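Local coordinates for GTPase activator-like protein (Chaetomium thermophilum, PDB 5HIU), which is the helical N-terminal part of a fungal TSC2 protein that, as a whole, probably activates a GTPase, at residues F135-F140 with F199-D204; L97-Y102 with G129-G134. All blocks are in the same frame, centred on the assembly; numbering follows the deposited sequence.

Interaction 1 (F135-F140 with F199-D204); sequences FYYEMF and FKFATD
Tyr136 and Phe201 lie side by side and point the same way, with one corner of the tyrosine pressed into the phenylalanine ring. Tyr136 CD1 is the bump. It sits over one face of Phe201, offset toward the rim, and comes 3.2 Å from Phe201 CZ. The two ring centroids are 4.5 Å apart, but the planes are inclined at 47°, so this is an oblique pair. In Phe201, CG is anti to the carbonyl carbon (chi1 -52°), which places Phe201 CG 3.9 Å from Tyr136 CD1. The opposite face of its ring is covered by Lys200 CG, so the ring is clasped between a corner of Tyr136 and its own neighbour in sequence. Tyr137 reaches the rim of the same ring, with OH near the ring plane and 4.3 Å from Phe201 CD1. A second bump is Ala202 CB, which stands over the centre of one face of the Phe140 ring, 3.8 Å from the centroid and 12° off the normal, a CH-pi contact. The contact joins the segment that leads into helix 139-163 to the loop between helices 179-198 and 204-219 in an alpha-solenoid. Phe140 also touches Val194 and Ile195 of helix 179-198. No hydrogen bond or salt bridge crosses between 135-140 and 199-204. The union therefore depends on the fit of aromatic and aliphatic surfaces, not on directed polar bonds.

Interaction 2 (L97-Y102 with G129-G134); sequences LERSEY and GRNIAG
Arg99 reaches from its helix into the loop and lays its guanidinium against the amide of Asn131. The planes are only 11° apart and stacked, with Asn131 ND2 over the centre of the guanidinium, 3.2 Å from Arg99 CZ. ND2 makes no hydrogen bond to the guanidinium, since both are donors. This is the close-packed part. At the guanidinium edge, Arg99 NE donates to Ala133 O at 2.6 Å, with an N-H...O angle of 161°. The arginine chain bends at chi3 (60°), and this places NE for that bond. Arg99 NH2 lies 2.8 Å from Asn131 O, and NH1 bonds outside the contact to Leu125 O of helix 115-126. Asn131 OD1 accepts from Ala133 N at 2.9 Å, an Asx turn, which helps to hold the stacked amide in position. The Asx turn lies in the loop that links helix 115-126 to helix 139-163 of the alpha-solenoid. Packing is also close at Gly134, whose CA is 4.3 Å from that of Ser100. The closeness of Ser100 N and Arg99 CB and the backbone angles both suit a glycine here. Ser100 OG donates to Gly134 O, but at 2.5 Å the modelled bond is very short and its exact length is doubtful. The looser side has Ala133 CB, 4.1 Å from Arg99 NE, and the exposed Leu97, directed away from the loop.

In the fold
Interactions 1 and 2 follow one another along the chain, and their centres lie 12 Å apart. The loop 129-134 runs straight into 135-140, so the two contacts share a continuous piece of backbone. They also touch through side chains. Phe135 CZ packs 3.5 Å from Arg99 NH2. Ile132 CD1 lies 3.9 Å from Met139 CB and 4.0 Å from Phe201 CD2, so Ile132 faces interaction 1 while the Asn131 and Ala133 beside it serve interaction 2. Together they tie helix 96-107, through the connection before helix 139-163, to the turn before helix 204-219. Neither contact is tied to a known ligand or catalytic site.

Interaction 1 (F135-F140 with F199-D204)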
loop_
_atom_site.group_PDB
_atom_site.type_symbol
_atom_site.label_atom_id
_atom_site.label_comp_id
_atom_site.label_asym_id
_atom_site.label_seq_id
_atom_site.Cartn_x
_atom_site.Cartn_y
_atom_site.Cartn_z
ATOM N N PHE A 135 -8.609 -3.251 25.033
ATOM C CA PHE A 135 -8.805 -4.110 23.874
ATOM C C PHE A 135 -7.503 -4.174 23.056
ATOM O O PHE A 135 -7.518 -4.401 21.854
ATOM C CB PHE A 135 -10.013 -3.623 23.046
ATOM C CG PHE A 135 -10.071 -2.125 22.870
ATOM C CD1 PHE A 135 -10.526 -1.303 23.893
ATOM C CD2 PHE A 135 -9.668 -1.537 21.687
ATOM C CE1 PHE A 135 -10.567 0.077 23.746
ATOM C CE2 PHE A 135 -9.703 -0.156 21.528
ATOM C CZ PHE A 135 -10.156 0.654 22.557
ATOM N N TYR A 136 -6.373 -3.991 23.742
ATOM C CA TYR A 136 -5.037 -4.273 23.206
ATOM C C TYR A 136 -5.031 -5.386 22.162
ATOM O O TYR A 136 -4.577 -5.203 21.030
ATOM C CB TYR A 136 -4.116 -4.698 24.345
ATOM C CG TYR A 136 -3.785 -3.604 25.326
ATOM C CD1 TYR A 136 -2.925 -2.578 24.973
ATOM C CD2 TYR A 136 -4.307 -3.606 26.612
ATOM C CE1 TYR A 136 -2.598 -1.576 25.865
ATOM C CE2 TYR A 136 -3.985 -2.607 27.509
ATOM C CZ TYR A 136 -3.125 -1.600 27.122
ATOM O OH TYR A 136 -2.798 -0.599 27.989
ATOM N N TYR A 137 -5.573 -6.530 22.548
ATOM C CA TYR A 137 -5.443 -7.726 21.754
ATOM C C TYR A 137 -6.600 -7.969 20.818
ATOM O O TYR A 137 -6.522 -8.869 19.993
ATOM C CB TYR A 137 -5.177 -8.922 22.680
ATOM C CG TYR A 137 -3.728 -8.891 23.099
ATOM C CD1 TYR A 137 -2.734 -9.189 22.175
ATOM C CD2 TYR A 137 -3.344 -8.474 24.371
ATOM C CE1 TYR A 137 -1.398 -9.115 22.504
ATOM C CE2 TYR A 137 -2.005 -8.398 24.711
ATOM C CZ TYR A 137 -1.032 -8.721 23.764
ATOM O OH TYR A 137 0.319 -8.674 24.043
ATOM N N GLU A 138 -7.646 -7.152 20.916
ATOM C CA GLU A 138 -8.812 -7.272 20.028
ATOM C C GLU A 138 -8.811 -6.310 18.838
ATOM O O GLU A 138 -9.522 -6.522 17.859
ATOM C CB GLU A 138 -10.120 -7.057 20.822
ATOM C CG GLU A 138 -10.424 -8.121 21.868
ATOM C CD GLU A 138 -10.120 -7.671 23.284
ATOM O OE1 GLU A 138 -8.948 -7.331 23.546
ATOM O OE2 GLU A 138 -11.054 -7.678 24.141
ATOM N N MET A 139 -8.022 -5.250 18.945
ATOM C CA MET A 139 -8.051 -4.146 18.023
ATOM C C MET A 139 -7.725 -4.505 16.595
ATOM O O MET A 139 -8.484 -4.150 15.712
ATOM C CB MET A 139 -7.061 -3.087 18.481
ATOM C CG MET A 139 -7.196 -1.761 17.759
ATOM S SD MET A 139 -8.853 -1.072 17.899
ATOM C CE MET A 139 -8.580 0.458 17.019
ATOM N N PHE A 140 -6.598 -5.170 16.363
ATOM C CA PHE A 140 -6.105 -5.432 14.989
ATOM C C PHE A 140 -6.944 -6.424 14.185
ATOM O O PHE A 140 -7.211 -6.198 12.993
ATOM C CB PHE A 140 -4.631 -5.869 14.992
ATOM C CG PHE A 140 -3.679 -4.721 15.095
ATOM C CD1 PHE A 140 -3.333 -3.990 13.971
ATOM C CD2 PHE A 140 -3.169 -4.337 16.312
ATOM C CE1 PHE A 140 -2.476 -2.904 14.068
ATOM C CE2 PHE A 140 -2.314 -3.253 16.414
ATOM C CZ PHE A 140 -1.965 -2.533 15.289
ATOM N N PHE A 199 1.600 -0.866 17.296
ATOM C CA PHE A 199 1.978 -2.061 16.556
ATOM C C PHE A 199 2.466 -3.215 17.442
ATOM O O PHE A 199 2.326 -4.378 17.070
ATOM C CB PHE A 199 3.047 -1.765 15.494
ATOM C CG PHE A 199 3.422 -2.980 14.723
ATOM C CD1 PHE A 199 2.607 -3.434 13.695
ATOM C CD2 PHE A 199 4.512 -3.719 15.080
ATOM C CE1 PHE A 199 2.920 -4.591 13.004
ATOM C CE2 PHE A 199 4.832 -4.873 14.393
ATOM C CZ PHE A 199 4.034 -5.314 13.354
ATOM N N LYS A 200 3.047 -2.918 18.598
ATOM C CA LYS A 200 3.489 -3.990 19.501
ATOM C C LYS A 200 2.386 -4.989 19.844
ATOM O O LYS A 200 2.671 -6.155 20.053
ATOM C CB LYS A 200 4.066 -3.418 20.792
ATOM C CG LYS A 200 3.047 -2.741 21.691
ATOM C CD LYS A 200 3.720 -2.098 22.890
ATOM C CE LYS A 200 4.121 -3.130 23.921
ATOM N NZ LYS A 200 4.828 -2.458 25.034
ATOM N N PHE A 201 1.131 -4.533 19.888
ATOM C CA PHE A 201 -0.008 -5.422 20.182
ATOM C C PHE A 201 -0.552 -6.155 18.960
ATOM O O PHE A 201 -1.571 -6.874 19.036
ATOM C CB PHE A 201 -1.122 -4.635 20.836
ATOM C CG PHE A 201 -0.664 -3.848 22.011
ATOM C CD1 PHE A 201 -0.324 -4.489 23.186
ATOM C CD2 PHE A 201 -0.546 -2.464 21.935
ATOM C CE1 PHE A 201 0.098 -3.766 24.267
ATOM C CE2 PHE A 201 -0.118 -1.736 23.028
ATOM C CZ PHE A 201 0.208 -2.394 24.199
ATOM N N ALA A 202 0.127 -5.961 17.837
ATOM C CA ALA A 202 -0.162 -6.705 16.643
ATOM C C ALA A 202 0.672 -7.955 16.674
ATOM O O ALA A 202 1.902 -7.894 16.656
ATOM C CB ALA A 202 0.172 -5.891 15.418
ATOM N N THR A 203 -0.002 -9.092 16.711
ATOM C CA THR A 203 0.678 -10.362 16.598
ATOM C C THR A 203 1.088 -10.535 15.147
ATOM O O THR A 203 0.509 -9.926 14.252
ATOM C CB THR A 203 -0.237 -11.543 16.971
ATOM O OG1 THR A 203 -1.207 -11.714 15.935
ATOM C CG2 THR A 203 -0.941 -11.324 18.318
ATOM N N ASP A 204 2.065 -11.407 14.928
ATOM C CA ASP A 204 2.583 -11.727 13.590
ATOM C C ASP A 204 1.504 -12.243 12.619
ATOM O O ASP A 204 1.540 -11.943 11.421
ATOM C CB ASP A 204 3.707 -12.778 13.705
ATOM C CG ASP A 204 4.928 -12.261 14.445
ATOM O OD1 ASP A 204 5.146 -11.033 14.481
ATOM O OD2 ASP A 204 5.672 -13.087 15.007
#

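Interaction 2 (L97-Y102 with G129-G134)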
loop_
_atom_site.group_PDB
_atom_site.type_symbol
_atom_site.label_atom_id
_atom_site.label_comp_id
_atom_site.label_asym_id
_atom_site.label_seq_id
_atom_site.Cartn_x
_atom_site.Cartn_y
_atom_site.Cartn_z
ATOM N N LEU A 97 -11.269 -1.350 32.394
ATOM C CA LEU A 97 -12.380 -2.275 32.298
ATOM C C LEU A 97 -13.580 -1.591 31.655
ATOM O O LEU A 97 -14.382 -2.246 30.991
ATOM C CB LEU A 97 -12.777 -2.789 33.679
ATOM C CG LEU A 97 -13.860 -3.882 33.706
ATOM C CD1 LEU A 97 -13.253 -5.227 33.325
ATOM C CD2 LEU A 97 -14.539 -3.966 35.071
ATOM N N GLU A 98 -13.707 -0.281 31.870
ATOM C CA GLU A 98 -14.789 0.510 31.277
ATOM C C GLU A 98 -14.563 0.694 29.766
ATOM O O GLU A 98 -15.508 0.576 28.963
ATOM C CB GLU A 98 -14.936 1.868 31.995
ATOM C CG GLU A 98 -15.684 1.768 33.318
ATOM C CD GLU A 98 -15.605 3.020 34.198
ATOM O OE1 GLU A 98 -14.641 3.814 34.065
ATOM O OE2 GLU A 98 -16.506 3.195 35.060
ATOM N N ARG A 99 -13.312 0.961 29.382
ATOM C CA ARG A 99 -12.946 1.026 27.966
ATOM C C ARG A 99 -13.193 -0.297 27.278
ATOM O O ARG A 99 -13.570 -0.337 26.111
ATOM C CB ARG A 99 -11.485 1.410 27.800
ATOM C CG ARG A 99 -11.201 2.866 28.111
ATOM C CD ARG A 99 -9.722 3.107 28.068
ATOM N NE ARG A 99 -9.208 2.794 26.745
ATOM C CZ ARG A 99 -9.296 3.608 25.702
ATOM N NH1 ARG A 99 -9.871 4.798 25.815
ATOM N NH2 ARG A 99 -8.809 3.228 24.541
ATOM N N SER A 100 -12.992 -1.387 27.996
ATOM C CA SER A 100 -13.194 -2.684 27.400
ATOM C C SER A 100 -14.657 -2.893 27.091
ATOM O O SER A 100 -15.002 -3.535 26.119
ATOM C CB SER A 100 -12.678 -3.794 28.301
ATOM O OG SER A 100 -12.196 -4.846 27.495
ATOM N N GLU A 101 -15.526 -2.337 27.910
ATOM C CA GLU A 101 -16.940 -2.568 27.738
ATOM C C GLU A 101 -17.499 -1.696 26.639
ATOM O O GLU A 101 -18.434 -2.063 25.914
ATOM C CB GLU A 101 -17.660 -2.305 29.048
ATOM C CG GLU A 101 -19.065 -2.870 29.078
ATOM C CD GLU A 101 -19.673 -2.815 30.461
ATOM O OE1 GLU A 101 -18.965 -3.169 31.459
ATOM O OE2 GLU A 101 -20.866 -2.414 30.525
ATOM N N TYR A 102 -16.913 -0.524 26.504
ATOM C CA TYR A 102 -17.263 0.338 25.412
ATOM C C TYR A 102 -16.840 -0.299 24.082
ATOM O O TYR A 102 -17.627 -0.386 23.142
ATOM C CB TYR A 102 -16.642 1.716 25.620
ATOM C CG TYR A 102 -17.023 2.387 26.944
ATOM C CD1 TYR A 102 -18.154 2.009 27.659
ATOM C CD2 TYR A 102 -16.251 3.416 27.462
ATOM C CE1 TYR A 102 -18.477 2.620 28.854
ATOM C CE2 TYR A 102 -16.574 4.035 28.645
ATOM C CZ TYR A 102 -17.686 3.634 29.329
ATOM O OH TYR A 102 -18.001 4.255 30.498
ATOM N N GLY A 129 -6.358 6.187 17.300
ATOM C CA GLY A 129 -5.493 5.017 17.208
ATOM C C GLY A 129 -4.428 4.985 18.269
ATOM O O GLY A 129 -3.662 4.038 18.332
ATOM N N ARG A 130 -4.408 6.016 19.114
ATOM C CA ARG A 130 -3.342 6.224 20.081
ATOM C C ARG A 130 -3.492 5.335 21.267
ATOM O O ARG A 130 -2.506 4.838 21.770
ATOM C CB ARG A 130 -3.334 7.668 20.567
ATOM C CG ARG A 130 -2.891 8.639 19.491
ATOM C CD ARG A 130 -2.950 10.073 19.976
ATOM N NE ARG A 130 -2.537 11.009 18.938
ATOM C CZ ARG A 130 -1.299 11.470 18.762
ATOM N NH1 ARG A 130 -0.285 11.115 19.554
ATOM N NH2 ARG A 130 -1.069 12.308 17.764
ATOM N N ASN A 131 -4.727 5.149 21.724
ATOM C CA ASN A 131 -5.008 4.418 22.962
ATOM C C ASN A 131 -5.982 3.284 22.728
ATOM O O ASN A 131 -7.108 3.509 22.364
ATOM C CB ASN A 131 -5.576 5.354 24.018
ATOM C CG ASN A 131 -5.922 4.632 25.315
ATOM O OD1 ASN A 131 -5.528 3.486 25.544
ATOM N ND2 ASN A 131 -6.665 5.306 26.169
ATOM N N ILE A 132 -5.522 2.061 22.939
ATOM C CA ILE A 132 -6.336 0.876 22.753
ATOM C C ILE A 132 -6.315 0.002 24.016
ATOM O O ILE A 132 -6.561 -1.222 23.957
ATOM C CB ILE A 132 -5.869 0.077 21.524
ATOM C CG1 ILE A 132 -4.525 -0.617 21.751
ATOM C CG2 ILE A 132 -5.770 1.007 20.335
ATOM C CD1 ILE A 132 -4.257 -1.752 20.778
ATOM N N ALA A 133 -6.027 0.639 25.147
ATOM C CA ALA A 133 -6.100 -0.029 26.421
ATOM C C ALA A 133 -7.533 -0.508 26.679
ATOM O O ALA A 133 -8.526 0.250 26.478
ATOM C CB ALA A 133 -5.646 0.899 27.530
ATOM N N GLY A 134 -7.622 -1.775 27.091
ATOM C CA GLY A 134 -8.898 -2.453 27.282
ATOM C C GLY A 134 -9.228 -3.449 26.188
ATOM O O GLY A 134 -10.069 -4.345 26.373
#